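Local coordinates for protein phytase (Debaryomyces castellii, PDB 2GFI) that removes phosphate from phytate (inositol hexakisphosphate) by hydrolysis, as a glycosylated 3-phytase of the histidine acid phosphatase family, at residues 58-63 and 377-383; 51-56 and 388-392; 3-7 and 268-273; 8-12 and 28-34. All blocks are in the same frame, centred on the assembly; numbering follows the deposited sequence.

Contact 1: residues 58-63 and 377-383; sequences QCTLEQ and IEKYACG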
loop_
_atom_site.group_PDB
_atom_site.type_symbol
_atom_site.label_atom_id
_atom_site.label_comp_id
_atom_site.label_asym_id
_atom_site.label_seq_id
_atom_site.Cartn_x
_atom_site.Cartn_y
_atom_site.Cartn_z
ATOM N N GLN A 58 -11.247 -11.367 -26.764
ATOM C CA GLN A 58 -11.491 -11.624 -28.199
ATOM C C GLN A 58 -10.223 -11.415 -29.021
ATOM O O GLN A 58 -10.290 -11.292 -30.246
ATOM C CB GLN A 58 -12.617 -10.720 -28.790
ATOM C CG GLN A 58 -13.921 -10.566 -27.944
ATOM C CD GLN A 58 -14.718 -11.856 -27.838
ATOM O OE1 GLN A 58 -14.713 -12.520 -26.777
ATOM N NE2 GLN A 58 -15.408 -12.228 -28.941
ATOM N N CYS A 59 -9.070 -11.325 -28.366
ATOM C CA CYS A 59 -7.801 -11.210 -29.081
ATOM C C CYS A 59 -6.968 -12.393 -28.735
ATOM O O CYS A 59 -7.014 -12.889 -27.614
ATOM C CB CYS A 59 -7.045 -9.919 -28.774
ATOM S SG CYS A 59 -7.868 -8.476 -29.444
ATOM N N THR A 60 -6.232 -12.859 -29.728
ATOM C CA THR A 60 -5.413 -14.027 -29.577
ATOM C C THR A 60 -3.989 -13.643 -29.883
ATOM O O THR A 60 -3.704 -13.042 -30.933
ATOM C CB THR A 60 -5.922 -15.155 -30.496
ATOM O OG1 THR A 60 -7.272 -15.460 -30.110
ATOM C CG2 THR A 60 -5.174 -16.478 -30.192
ATOM N N LEU A 61 -3.121 -13.945 -28.918
ATOM C CA LEU A 61 -1.690 -13.750 -29.056
ATOM C C LEU A 61 -1.146 -14.446 -30.298
ATOM O O LEU A 61 -1.391 -15.633 -30.508
ATOM C CB LEU A 61 -0.952 -14.296 -27.814
ATOM C CG LEU A 61 -0.571 -13.267 -26.766
ATOM C CD1 LEU A 61 -0.008 -13.978 -25.595
ATOM C CD2 LEU A 61 0.413 -12.238 -27.332
ATOM N N GLU A 62 -0.364 -13.712 -31.073
ATOM C CA GLU A 62 0.308 -14.279 -32.237
ATOM C C GLU A 62 1.813 -14.279 -32.088
ATOM O O GLU A 62 2.463 -15.223 -32.510
ATOM C CB GLU A 62 -0.074 -13.525 -33.498
ATOM C CG GLU A 62 -1.502 -13.766 -33.937
ATOM C CD GLU A 62 -1.821 -12.931 -35.149
ATOM O OE1 GLU A 62 -1.709 -11.710 -35.056
ATOM O OE2 GLU A 62 -2.152 -13.500 -36.207
ATOM N N GLN A 63 2.360 -13.231 -31.469
ATOM C CA GLN A 63 3.803 -13.078 -31.333
ATOM C C GLN A 63 4.152 -12.097 -30.205
ATOM O O GLN A 63 3.380 -11.192 -29.892
ATOM C CB GLN A 63 4.379 -12.596 -32.663
ATOM C CG GLN A 63 5.903 -12.600 -32.781
ATOM C CD GLN A 63 6.349 -11.989 -34.072
ATOM O OE1 GLN A 63 5.746 -12.253 -35.133
ATOM N NE2 GLN A 63 7.363 -11.144 -34.011
ATOM N N ILE A 377 7.005 -5.851 -27.722
ATOM C CA ILE A 377 5.986 -5.785 -28.763
ATOM C C ILE A 377 5.100 -7.017 -28.686
ATOM O O ILE A 377 5.598 -8.134 -28.740
ATOM C CB ILE A 377 6.654 -5.671 -30.132
ATOM C CG1 ILE A 377 7.644 -4.495 -30.104
ATOM C CG2 ILE A 377 5.586 -5.504 -31.225
ATOM C CD1 ILE A 377 8.573 -4.404 -31.293
ATOM N N GLU A 378 3.796 -6.812 -28.498
ATOM C CA GLU A 378 2.818 -7.892 -28.529
ATOM C C GLU A 378 2.135 -7.785 -29.860
ATOM O O GLU A 378 1.852 -6.694 -30.305
ATOM C CB GLU A 378 1.722 -7.735 -27.463
ATOM C CG GLU A 378 2.248 -7.456 -26.082
ATOM C CD GLU A 378 1.168 -7.284 -25.044
ATOM O OE1 GLU A 378 0.196 -6.530 -25.284
ATOM O OE2 GLU A 378 1.323 -7.906 -23.984
ATOM N N LYS A 379 1.835 -8.928 -30.462
ATOM C CA LYS A 379 1.098 -8.981 -31.699
ATOM C C LYS A 379 -0.031 -9.925 -31.418
ATOM O O LYS A 379 0.187 -11.011 -30.926
ATOM C CB LYS A 379 1.972 -9.535 -32.831
ATOM C CG LYS A 379 1.221 -9.694 -34.151
ATOM C CD LYS A 379 2.040 -10.478 -35.125
ATOM C CE LYS A 379 1.224 -10.786 -36.373
ATOM N NZ LYS A 379 2.115 -11.268 -37.458
ATOM N N TYR A 380 -1.247 -9.503 -31.712
ATOM C CA TYR A 380 -2.383 -10.368 -31.487
ATOM C C TYR A 380 -3.463 -10.151 -32.525
ATOM O O TYR A 380 -3.575 -9.075 -33.133
ATOM C CB TYR A 380 -2.973 -10.182 -30.066
ATOM C CG TYR A 380 -3.201 -8.741 -29.624
ATOM C CD1 TYR A 380 -4.222 -7.958 -30.184
ATOM C CD2 TYR A 380 -2.395 -8.178 -28.627
ATOM C CE1 TYR A 380 -4.412 -6.634 -29.778
ATOM C CE2 TYR A 380 -2.585 -6.896 -28.184
ATOM C CZ TYR A 380 -3.590 -6.114 -28.751
ATOM O OH TYR A 380 -3.766 -4.827 -28.293
ATOM N N ALA A 381 -4.267 -11.184 -32.695
ATOM C CA ALA A 381 -5.297 -11.212 -33.714
ATOM C C ALA A 381 -6.613 -10.871 -33.070
ATOM O O ALA A 381 -7.002 -11.447 -32.049
ATOM C CB ALA A 381 -5.376 -12.623 -34.376
ATOM N N CYS A 382 -7.327 -9.962 -33.687
ATOM C CA CYS A 382 -8.669 -9.680 -33.244
ATOM C C CYS A 382 -9.493 -9.759 -34.506
ATOM O O CYS A 382 -9.304 -8.941 -35.419
ATOM C CB CYS A 382 -8.748 -8.285 -32.636
ATOM S SG CYS A 382 -10.443 -7.846 -32.230
ATOM N N GLY A 383 -10.378 -10.752 -34.580
ATOM C CA GLY A 383 -11.088 -11.013 -35.834
ATOM C C GLY A 383 -10.138 -11.399 -36.961
ATOM O O GLY A 383 -9.306 -12.282 -36.802
#
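Five backbone hydrogen bonds hold strand 59-63 against strand 377-382 as an antiparallel pair in the mixed sheet of the histidine phosphatase fold, with a classic beta bulge where Glu62 and Gln63 both face Lys379. Thr60 N donates to Ala381 O (2.8 Å) and Ala381 N to Thr60 O (2.6 Å). At the bulge Lys379 O accepts from both Glu62 N (2.8 Å) and Gln63 N (3.2 Å), and Lys379 N returns a bond to Gln63 O (2.8 Å). The extra residue turns Glu62 across the partner strand: its OE1 lies 3.3 Å from Lys379 CE, yet its polar partner is Ser386, while the Lys379 ammonium reaches the carbonyl of Leu317 on helix 302-318. Small Ala381 leaves room for the Glu62 carboxylate group. On the face carrying Leu61 and Tyr380, the flat phenol packs beside Cys59, with CB 3.7 Å from Tyr380 CD1. No disulfide joins Cys59 to Cys382 here, although Cys59 SG lies 3.3 Å from Cys382 CB.

Contact 2: residues 51-56 and 388-392; sequences ISTDIP and VRYVI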
loop_
_atom_site.group_PDB
_atom_site.type_symbol
_atom_site.label_atom_id
_atom_site.label_comp_id
_atom_site.label_asym_id
_atom_site.label_seq_id
_atom_site.Cartn_x
_atom_site.Cartn_y
_atom_site.Cartn_z
ATOM N N ILE A 51 -3.819 1.689 -19.375
ATOM C CA ILE A 51 -4.206 0.704 -20.364
ATOM C C ILE A 51 -3.952 -0.641 -19.794
ATOM O O ILE A 51 -2.868 -0.918 -19.250
ATOM C CB ILE A 51 -3.445 0.896 -21.677
ATOM C CG1 ILE A 51 -3.730 2.295 -22.241
ATOM C CG2 ILE A 51 -3.893 -0.111 -22.677
ATOM C CD1 ILE A 51 -2.721 2.731 -23.220
ATOM N N SER A 52 -4.954 -1.492 -19.866
ATOM C CA SER A 52 -4.770 -2.822 -19.330
ATOM C C SER A 52 -3.703 -3.551 -20.173
ATOM O O SER A 52 -3.667 -3.453 -21.418
ATOM C CB SER A 52 -6.110 -3.519 -19.248
ATOM O OG SER A 52 -5.914 -4.915 -19.340
ATOM N N THR A 53 -2.785 -4.241 -19.502
ATOM C CA THR A 53 -1.654 -4.830 -20.226
ATOM C C THR A 53 -2.041 -6.217 -20.663
ATOM O O THR A 53 -1.351 -6.790 -21.501
ATOM C CB THR A 53 -0.375 -4.887 -19.386
ATOM O OG1 THR A 53 -0.646 -5.536 -18.131
ATOM C CG2 THR A 53 0.085 -3.486 -19.024
ATOM N N ASP A 54 -3.122 -6.748 -20.069
ATOM C CA ASP A 54 -3.782 -7.960 -20.550
ATOM C C ASP A 54 -4.009 -7.941 -22.051
ATOM O O ASP A 54 -4.311 -6.898 -22.632
ATOM C CB ASP A 54 -5.189 -8.062 -19.984
ATOM C CG ASP A 54 -5.225 -8.378 -18.515
ATOM O OD1 ASP A 54 -4.260 -8.111 -17.781
ATOM O OD2 ASP A 54 -6.229 -8.895 -18.008
ATOM N N ILE A 55 -3.945 -9.115 -22.676
ATOM C CA ILE A 55 -4.395 -9.197 -24.073
ATOM C C ILE A 55 -5.881 -8.953 -24.061
ATOM O O ILE A 55 -6.579 -9.535 -23.235
ATOM C CB ILE A 55 -4.019 -10.541 -24.695
ATOM C CG1 ILE A 55 -2.526 -10.797 -24.420
ATOM C CG2 ILE A 55 -4.330 -10.542 -26.264
ATOM C CD1 ILE A 55 -1.576 -9.649 -24.973
ATOM N N PRO A 56 -6.373 -8.056 -24.922
ATOM C CA PRO A 56 -7.778 -7.743 -24.915
ATOM C C PRO A 56 -8.612 -8.992 -25.155
ATOM O O PRO A 56 -8.207 -9.868 -25.906
ATOM C CB PRO A 56 -7.911 -6.756 -26.089
ATOM C CG PRO A 56 -6.563 -6.169 -26.194
ATOM C CD PRO A 56 -5.657 -7.280 -25.948
ATOM N N VAL A 388 -0.553 -4.817 -33.351
ATOM C CA VAL A 388 0.744 -4.724 -32.725
ATOM C C VAL A 388 0.658 -3.612 -31.664
ATOM O O VAL A 388 0.008 -2.605 -31.871
ATOM C CB VAL A 388 1.810 -4.436 -33.823
ATOM C CG1 VAL A 388 3.093 -4.012 -33.235
ATOM C CG2 VAL A 388 2.043 -5.707 -34.667
ATOM N N ARG A 389 1.275 -3.810 -30.509
ATOM C CA ARG A 389 1.428 -2.691 -29.591
ATOM C C ARG A 389 2.676 -2.871 -28.746
ATOM O O ARG A 389 3.209 -3.977 -28.627
ATOM C CB ARG A 389 0.182 -2.505 -28.703
ATOM C CG ARG A 389 0.030 -3.554 -27.644
ATOM C CD ARG A 389 -1.098 -3.261 -26.695
ATOM N NE ARG A 389 -1.255 -4.347 -25.756
ATOM C CZ ARG A 389 -2.246 -4.424 -24.888
ATOM N NH1 ARG A 389 -3.184 -3.465 -24.875
ATOM N NH2 ARG A 389 -2.320 -5.467 -24.052
ATOM N N TYR A 390 3.120 -1.762 -28.166
ATOM C CA TYR A 390 4.287 -1.727 -27.303
ATOM C C TYR A 390 3.923 -1.702 -25.823
ATOM O O TYR A 390 3.044 -0.956 -25.417
ATOM C CB TYR A 390 5.068 -0.474 -27.609
ATOM C CG TYR A 390 5.901 -0.592 -28.841
ATOM C CD1 TYR A 390 7.234 -1.023 -28.757
ATOM C CD2 TYR A 390 5.370 -0.284 -30.106
ATOM C CE1 TYR A 390 8.008 -1.122 -29.886
ATOM C CE2 TYR A 390 6.157 -0.391 -31.257
ATOM C CZ TYR A 390 7.457 -0.818 -31.132
ATOM O OH TYR A 390 8.241 -0.928 -32.254
ATOM N N VAL A 391 4.631 -2.504 -25.026
ATOM C CA VAL A 391 4.539 -2.455 -23.582
ATOM C C VAL A 391 5.970 -2.167 -23.107
ATOM O O VAL A 391 6.865 -3.028 -23.197
ATOM C CB VAL A 391 3.978 -3.791 -22.996
ATOM C CG1 VAL A 391 3.494 -3.604 -21.580
ATOM C CG2 VAL A 391 2.815 -4.343 -23.854
ATOM N N ILE A 392 6.193 -0.932 -22.634
ATOM C CA ILE A 392 7.496 -0.489 -22.193
ATOM C C ILE A 392 7.441 -0.468 -20.677
ATOM O O ILE A 392 6.609 0.221 -20.067
ATOM C CB ILE A 392 7.753 0.902 -22.693
ATOM C CG1 ILE A 392 7.413 1.029 -24.187
ATOM C CG2 ILE A 392 9.196 1.360 -22.298
ATOM C CD1 ILE A 392 8.063 -0.062 -25.068
HETATM O O HOH W 1 -5.655 -3.263 -23.214
#
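This is a side-chain-to-backbone contact, in which an arginine from a sheet strand reaches the irregular loop that precedes strand 59-69. Arg389, on strand 388-392, supplies most of it. Its extended side chain carries the guanidinium to the carbonyls of the loop, and Arg389 NH2 donates to Asp54 O at 2.8 Å. Thr53 O is also close, 3.0 Å from Arg389 NH2, but the angle is too poor for a hydrogen bond. A water bridges the other terminal nitrogen, accepting from Arg389 NH1 (3.0 Å) and donating to Ser52 O (2.7 Å). Arginine suits the place because its planar, multiply donating head can serve a loop whose carbonyls have no strand partner in this segment pair, while Pro56 CD lies over one face of the guanidinium, 4.2 Å from Arg389 NH2. Packing is lighter: Thr53 CG2 meets Val391 CG1 at 4.3 Å, and Ile51 CG2 comes within 4.1 Å of Arg389 NH1. The buried charge is met within the sheet, since Arg389 NE forms a salt bridge with Glu378 on the adjacent strand 374-382. The loop also meets a second subunit, where Ile51 packs on Ile281 of that chain. Within its own chain, Ile51 also packs on Val396 of strand 395-397, and strand 385-392 runs between that short strand and strand 374-382.

Contact 3: residues 3-7 and 268-273; sequences KLINN and ASPMCD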
loop_
_atom_site.group_PDB
_atom_site.type_symbol
_atom_site.label_atom_id
_atom_site.label_comp_id
_atom_site.label_asym_id
_atom_site.label_seq_id
_atom_site.Cartn_x
_atom_site.Cartn_y
_atom_site.Cartn_z
ATOM N N LYS A 3 15.038 0.515 11.044
ATOM C CA LYS A 3 14.207 0.088 9.925
ATOM C C LYS A 3 13.334 1.226 9.450
ATOM O O LYS A 3 12.790 1.160 8.367
ATOM C CB LYS A 3 13.446 -1.206 10.281
ATOM C CG LYS A 3 14.098 -1.970 11.452
ATOM C CD LYS A 3 14.399 -3.454 11.163
ATOM C CE LYS A 3 15.484 -3.723 10.079
ATOM N NZ LYS A 3 14.981 -4.206 8.689
ATOM N N LEU A 4 13.278 2.312 10.232
ATOM C CA LEU A 4 12.593 3.553 9.832
ATOM C C LEU A 4 13.363 4.376 8.813
ATOM O O LEU A 4 12.836 5.314 8.224
ATOM C CB LEU A 4 12.297 4.417 11.051
ATOM C CG LEU A 4 11.242 3.891 12.018
ATOM C CD1 LEU A 4 11.049 4.841 13.160
ATOM C CD2 LEU A 4 9.934 3.630 11.319
ATOM N N ILE A 5 14.617 4.018 8.589
ATOM C CA ILE A 5 15.476 4.798 7.713
ATOM C C ILE A 5 15.689 4.023 6.438
ATOM O O ILE A 5 16.022 2.844 6.467
ATOM C CB ILE A 5 16.804 5.077 8.447
ATOM C CG1 ILE A 5 16.540 6.098 9.584
ATOM C CG2 ILE A 5 17.880 5.606 7.478
ATOM C CD1 ILE A 5 17.667 6.142 10.683
ATOM N N ASN A 6 15.437 4.664 5.311
ATOM C CA ASN A 6 15.706 4.020 4.019
ATOM C C ASN A 6 14.979 2.701 3.925
ATOM O O ASN A 6 15.534 1.690 3.475
ATOM C CB ASN A 6 17.220 3.785 3.826
ATOM C CG ASN A 6 17.977 5.070 3.682
ATOM O OD1 ASN A 6 17.454 6.035 3.149
ATOM N ND2 ASN A 6 19.200 5.097 4.158
ATOM N N ASN A 7 13.726 2.692 4.341
ATOM C CA ASN A 7 13.038 1.436 4.283
ATOM C C ASN A 7 12.153 1.347 3.056
ATOM O O ASN A 7 11.417 0.403 2.904
ATOM C CB ASN A 7 12.298 1.166 5.593
ATOM C CG ASN A 7 11.063 1.970 5.726
ATOM O OD1 ASN A 7 10.965 3.109 5.238
ATOM N ND2 ASN A 7 10.089 1.390 6.390
ATOM N N ALA A 268 19.672 -0.442 0.143
ATOM C CA ALA A 268 19.474 0.826 0.859
ATOM C C ALA A 268 20.772 1.598 0.807
ATOM O O ALA A 268 21.863 1.030 0.869
ATOM C CB ALA A 268 19.047 0.616 2.320
ATOM N N SER A 269 20.673 2.905 0.686
ATOM C CA SER A 269 21.875 3.703 0.665
ATOM C C SER A 269 21.711 4.939 1.523
ATOM O O SER A 269 20.885 5.776 1.225
ATOM C CB SER A 269 22.172 4.149 -0.755
ATOM O OG SER A 269 23.291 5.014 -0.756
ATOM N N PRO A 270 22.545 5.078 2.547
ATOM C CA PRO A 270 22.622 6.333 3.279
ATOM C C PRO A 270 22.951 7.496 2.351
ATOM O O PRO A 270 22.580 8.598 2.620
ATOM C CB PRO A 270 23.773 6.096 4.264
ATOM C CG PRO A 270 24.507 4.954 3.739
ATOM C CD PRO A 270 23.496 4.065 3.062
ATOM N N MET A 271 23.597 7.234 1.237
ATOM C CA MET A 271 24.040 8.286 0.342
ATOM C C MET A 271 22.840 8.891 -0.380
ATOM O O MET A 271 22.866 10.076 -0.773
ATOM C CB MET A 271 25.051 7.682 -0.644
ATOM C CG MET A 271 25.865 8.673 -1.381
ATOM S SD MET A 271 26.943 9.624 -0.326
ATOM C CE MET A 271 28.343 8.494 -0.078
ATOM N N CYS A 272 21.781 8.077 -0.534
ATOM C CA CYS A 272 20.493 8.569 -1.058
ATOM C C CYS A 272 19.858 9.617 -0.146
ATOM O O CYS A 272 18.983 10.393 -0.608
ATOM C CB CYS A 272 19.488 7.444 -1.247
ATOM S SG CYS A 272 19.985 6.330 -2.549
ATOM N N ASP A 273 20.279 9.632 1.121
ATOM C CA ASP A 273 19.646 10.562 2.087
ATOM C C ASP A 273 20.180 11.953 2.099
ATOM O O ASP A 273 19.692 12.770 2.853
ATOM C CB ASP A 273 19.765 10.027 3.486
ATOM C CG ASP A 273 19.210 8.682 3.591
ATOM O OD1 ASP A 273 18.281 8.370 2.790
ATOM O OD2 ASP A 273 19.633 7.865 4.412
#
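Asn6 pushes its side chain against the turn formed by residues 268-273, its CB lying 4.0 Å from Ala268 CB and its amide group reaching the carboxylate of Asp273. Asn6 ND2 donates to Asp273 OD2 at 2.8 Å. Ala268, with only a methyl group, lets the N-terminal loop come close, and Asn6 O sits 3.9 Å from Ala268 CB. Asn6 has a left-handed backbone conformation (phi 56°, psi 44°), one that asparagine tolerates better than most other non-glycine residues, and the chain bends there as its side chain projects toward the turn. Ile5 adds a marginal touch, its CG2 4.2 Å from Asp273 OD2.

The opposing turn is itself well braced. Ser269 OG accepts from Met271 N at 3.0 Å, making an ST turn at the start of the 3-10 segment 270-273, and is also hydrogen-bonded to Glu262 of helix 249-266; Asp273 N donates to Pro270 O at 2.9 Å. Proline fits the first position of that segment, where its fixed phi is suitable. Cys272 is tied by a disulfide to Cys259 of the same helix, while Asn7 is hydrogen-bonded to Val12 of a third subunit, so the loop lies at a subunit boundary. The chemistry of the contact is thus that of an amide donor, Asn6 ND2, matched to a carboxylate acceptor, Asp273 OD2.

Contact 4: residues 8-12 and 28-34; sequences GLLLV and VEQYNII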
loop_
_atom_site.group_PDB
_atom_site.type_symbol
_atom_site.label_atom_id
_atom_site.label_comp_id
_atom_site.label_asym_id
_atom_site.label_seq_id
_atom_site.Cartn_x
_atom_site.Cartn_y
_atom_site.Cartn_z
ATOM N N GLY A 8 12.279 2.327 2.165
ATOM C CA GLY A 8 11.524 2.347 0.922
ATOM C C GLY A 8 12.133 3.260 -0.120
ATOM O O GLY A 8 13.257 3.789 0.038
ATOM N N LEU A 9 11.366 3.481 -1.172
ATOM C CA LEU A 9 11.869 4.159 -2.362
ATOM C C LEU A 9 11.241 5.526 -2.523
ATOM O O LEU A 9 11.592 6.261 -3.439
ATOM C CB LEU A 9 11.596 3.308 -3.605
ATOM C CG LEU A 9 12.214 1.920 -3.571
ATOM C CD1 LEU A 9 11.715 1.030 -4.704
ATOM C CD2 LEU A 9 13.750 2.074 -3.620
ATOM N N LEU A 10 10.319 5.875 -1.628
ATOM C CA LEU A 10 9.511 7.080 -1.823
ATOM C C LEU A 10 10.082 8.266 -1.055
ATOM O O LEU A 10 10.365 8.186 0.131
ATOM C CB LEU A 10 8.039 6.853 -1.434
ATOM C CG LEU A 10 7.348 5.707 -2.170
ATOM C CD1 LEU A 10 5.974 5.474 -1.572
ATOM C CD2 LEU A 10 7.267 5.970 -3.678
ATOM N N LEU A 11 10.207 9.362 -1.769
ATOM C CA LEU A 11 10.665 10.635 -1.247
ATOM C C LEU A 11 9.472 11.466 -0.763
ATOM O O LEU A 11 9.313 12.647 -1.123
ATOM C CB LEU A 11 11.395 11.357 -2.375
ATOM C CG LEU A 11 12.926 11.258 -2.522
ATOM C CD1 LEU A 11 13.658 10.377 -1.558
ATOM C CD2 LEU A 11 13.393 11.100 -3.989
ATOM N N VAL A 12 8.621 10.830 0.026
ATOM C CA VAL A 12 7.448 11.471 0.614
ATOM C C VAL A 12 7.059 10.620 1.808
ATOM O O VAL A 12 7.253 9.384 1.787
ATOM C CB VAL A 12 6.276 11.530 -0.390
ATOM C CG1 VAL A 12 5.672 10.085 -0.638
ATOM C CG2 VAL A 12 5.202 12.569 0.042
ATOM N N VAL A 28 1.637 9.104 -4.957
ATOM C CA VAL A 28 2.933 9.040 -4.286
ATOM C C VAL A 28 4.010 8.506 -5.212
ATOM O O VAL A 28 5.176 8.717 -4.953
ATOM C CB VAL A 28 2.873 8.228 -2.978
ATOM C CG1 VAL A 28 2.028 8.974 -1.941
ATOM C CG2 VAL A 28 2.342 6.800 -3.217
ATOM N N GLU A 29 3.611 7.872 -6.318
ATOM C CA GLU A 29 4.576 7.279 -7.280
ATOM C C GLU A 29 5.508 8.295 -7.914
ATOM O O GLU A 29 6.620 7.946 -8.288
ATOM C CB GLU A 29 3.854 6.464 -8.361
ATOM C CG GLU A 29 3.301 5.179 -7.783
ATOM C CD GLU A 29 2.374 4.436 -8.726
ATOM O OE1 GLU A 29 2.261 4.840 -9.917
ATOM O OE2 GLU A 29 1.770 3.436 -8.272
ATOM N N GLN A 30 5.059 9.543 -8.037
ATOM C CA GLN A 30 5.918 10.628 -8.534
ATOM C C GLN A 30 7.186 10.748 -7.663
ATOM O O GLN A 30 8.190 11.292 -8.097
ATOM C CB GLN A 30 5.154 11.957 -8.510
ATOM C CG GLN A 30 4.538 12.203 -7.150
ATOM C CD GLN A 30 3.828 13.519 -6.982
ATOM O OE1 GLN A 30 2.655 13.540 -6.548
ATOM N NE2 GLN A 30 4.497 14.604 -7.289
ATOM N N TYR A 31 7.129 10.241 -6.435
ATOM C CA TYR A 31 8.187 10.497 -5.459
ATOM C C TYR A 31 9.213 9.370 -5.393
ATOM O O TYR A 31 10.101 9.390 -4.570
ATOM C CB TYR A 31 7.588 10.693 -4.070
ATOM C CG TYR A 31 6.760 11.932 -3.919
ATOM C CD1 TYR A 31 7.333 13.195 -3.994
ATOM C CD2 TYR A 31 5.377 11.843 -3.664
ATOM C CE1 TYR A 31 6.558 14.340 -3.817
ATOM C CE2 TYR A 31 4.607 12.960 -3.467
ATOM C CZ TYR A 31 5.207 14.198 -3.540
ATOM O OH TYR A 31 4.433 15.301 -3.363
ATOM N N ASN A 32 9.061 8.375 -6.234
ATOM C CA ASN A 32 9.962 7.279 -6.209
ATOM C C ASN A 32 11.376 7.706 -6.655
ATOM O O ASN A 32 11.542 8.227 -7.763
ATOM C CB ASN A 32 9.410 6.110 -7.048
ATOM C CG ASN A 32 10.116 4.815 -6.740
ATOM O OD1 ASN A 32 11.337 4.735 -6.870
ATOM N ND2 ASN A 32 9.370 3.800 -6.299
ATOM N N ILE A 33 12.355 7.468 -5.771
ATOM C CA ILE A 33 13.772 7.831 -5.913
ATOM C C ILE A 33 14.332 7.274 -7.243
ATOM O O ILE A 33 15.071 7.958 -7.964
ATOM C CB ILE A 33 14.541 7.321 -4.605
ATOM C CG1 ILE A 33 15.961 7.898 -4.390
ATOM C CG2 ILE A 33 14.662 5.841 -4.555
ATOM C CD1 ILE A 33 16.198 9.127 -5.125
ATOM N N ILE A 34 13.953 6.035 -7.583
ATOM C CA ILE A 34 14.373 5.436 -8.828
ATOM C C ILE A 34 14.155 6.353 -10.031
ATOM O O ILE A 34 15.009 6.400 -10.933
ATOM C CB ILE A 34 13.696 4.083 -9.052
ATOM C CG1 ILE A 34 14.055 3.138 -7.917
ATOM C CG2 ILE A 34 14.128 3.486 -10.391
ATOM C CD1 ILE A 34 13.349 1.813 -7.976
#
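Leu9 projects from the 8-12 segment toward the side chains of Asn32, Ile33 and Ile34. Its CD1 lies 3.7 Å from Ile34 CD1 and its CD2 4.0 Å from Ile33 CG2, while Leu9 CB comes within 3.5 Å of Asn32 ND2. Leu10 fills the hollow beside Val28 and Asn32: its CD2 is 3.7 Å from Val28 O and 4.0 Å from Asn32 CB. Leu11 takes the space between Tyr31 and Ile33, with CD2 3.6 Å from Ile33 CD1 and CB 4.2 Å from Tyr31 CB. Branched aliphatic chains suit these hollows, since they present several methyl groups without polar cost.

Between the bumps the backbones close a single bridge at Leu10 and Asn32, with Ile33 N donating to Leu9 O (2.7 Å) and Leu11 N to Tyr31 O (2.8 Å). Neither segment is a strand: Leu11 centres an inverse gamma turn, residues 29-31 form a 3-10 segment, and Asn32 OD1 accepts from Ile34 N at 3.0 Å in an Asx turn, a role suited to its short amide side chain.

Beyond the bridge, Val12 sits over one face of the Tyr31 ring in a CH-pi contact, its CB 3.7 Å from the ring centroid, and Val12 CG1 meets Val28 CG1 at 4.0 Å. Leu11 and Ile33 both continue onto Phe280 of helix 277-295, and Leu10 also packs on Gln24 of a second subunit.

Overall arrangement
Contacts 1 and 2 form one neighbourhood, their centres about 10 Å apart, their later segments on adjacent strands 374-382 and 385-392 of the mixed sheet; the Glu378 to Arg389 salt bridge joins them, and contact 1 is nested along the chain within the loop closed by contact 2. Contacts 3 and 4 form another, their centres about 12 Å apart, where the N-terminal arm meets itself and the turn between helices 249-266 and 277-295; contact 4 is nested inside contact 3. Contacts 1 and 3 lie on opposite sides of the chain's centre, about 44 Å between centres. The N-terminal residues thus span the molecule before strand 59-69, and contacts 2, 3 and 4 all border other subunits of the tetrameric assembly.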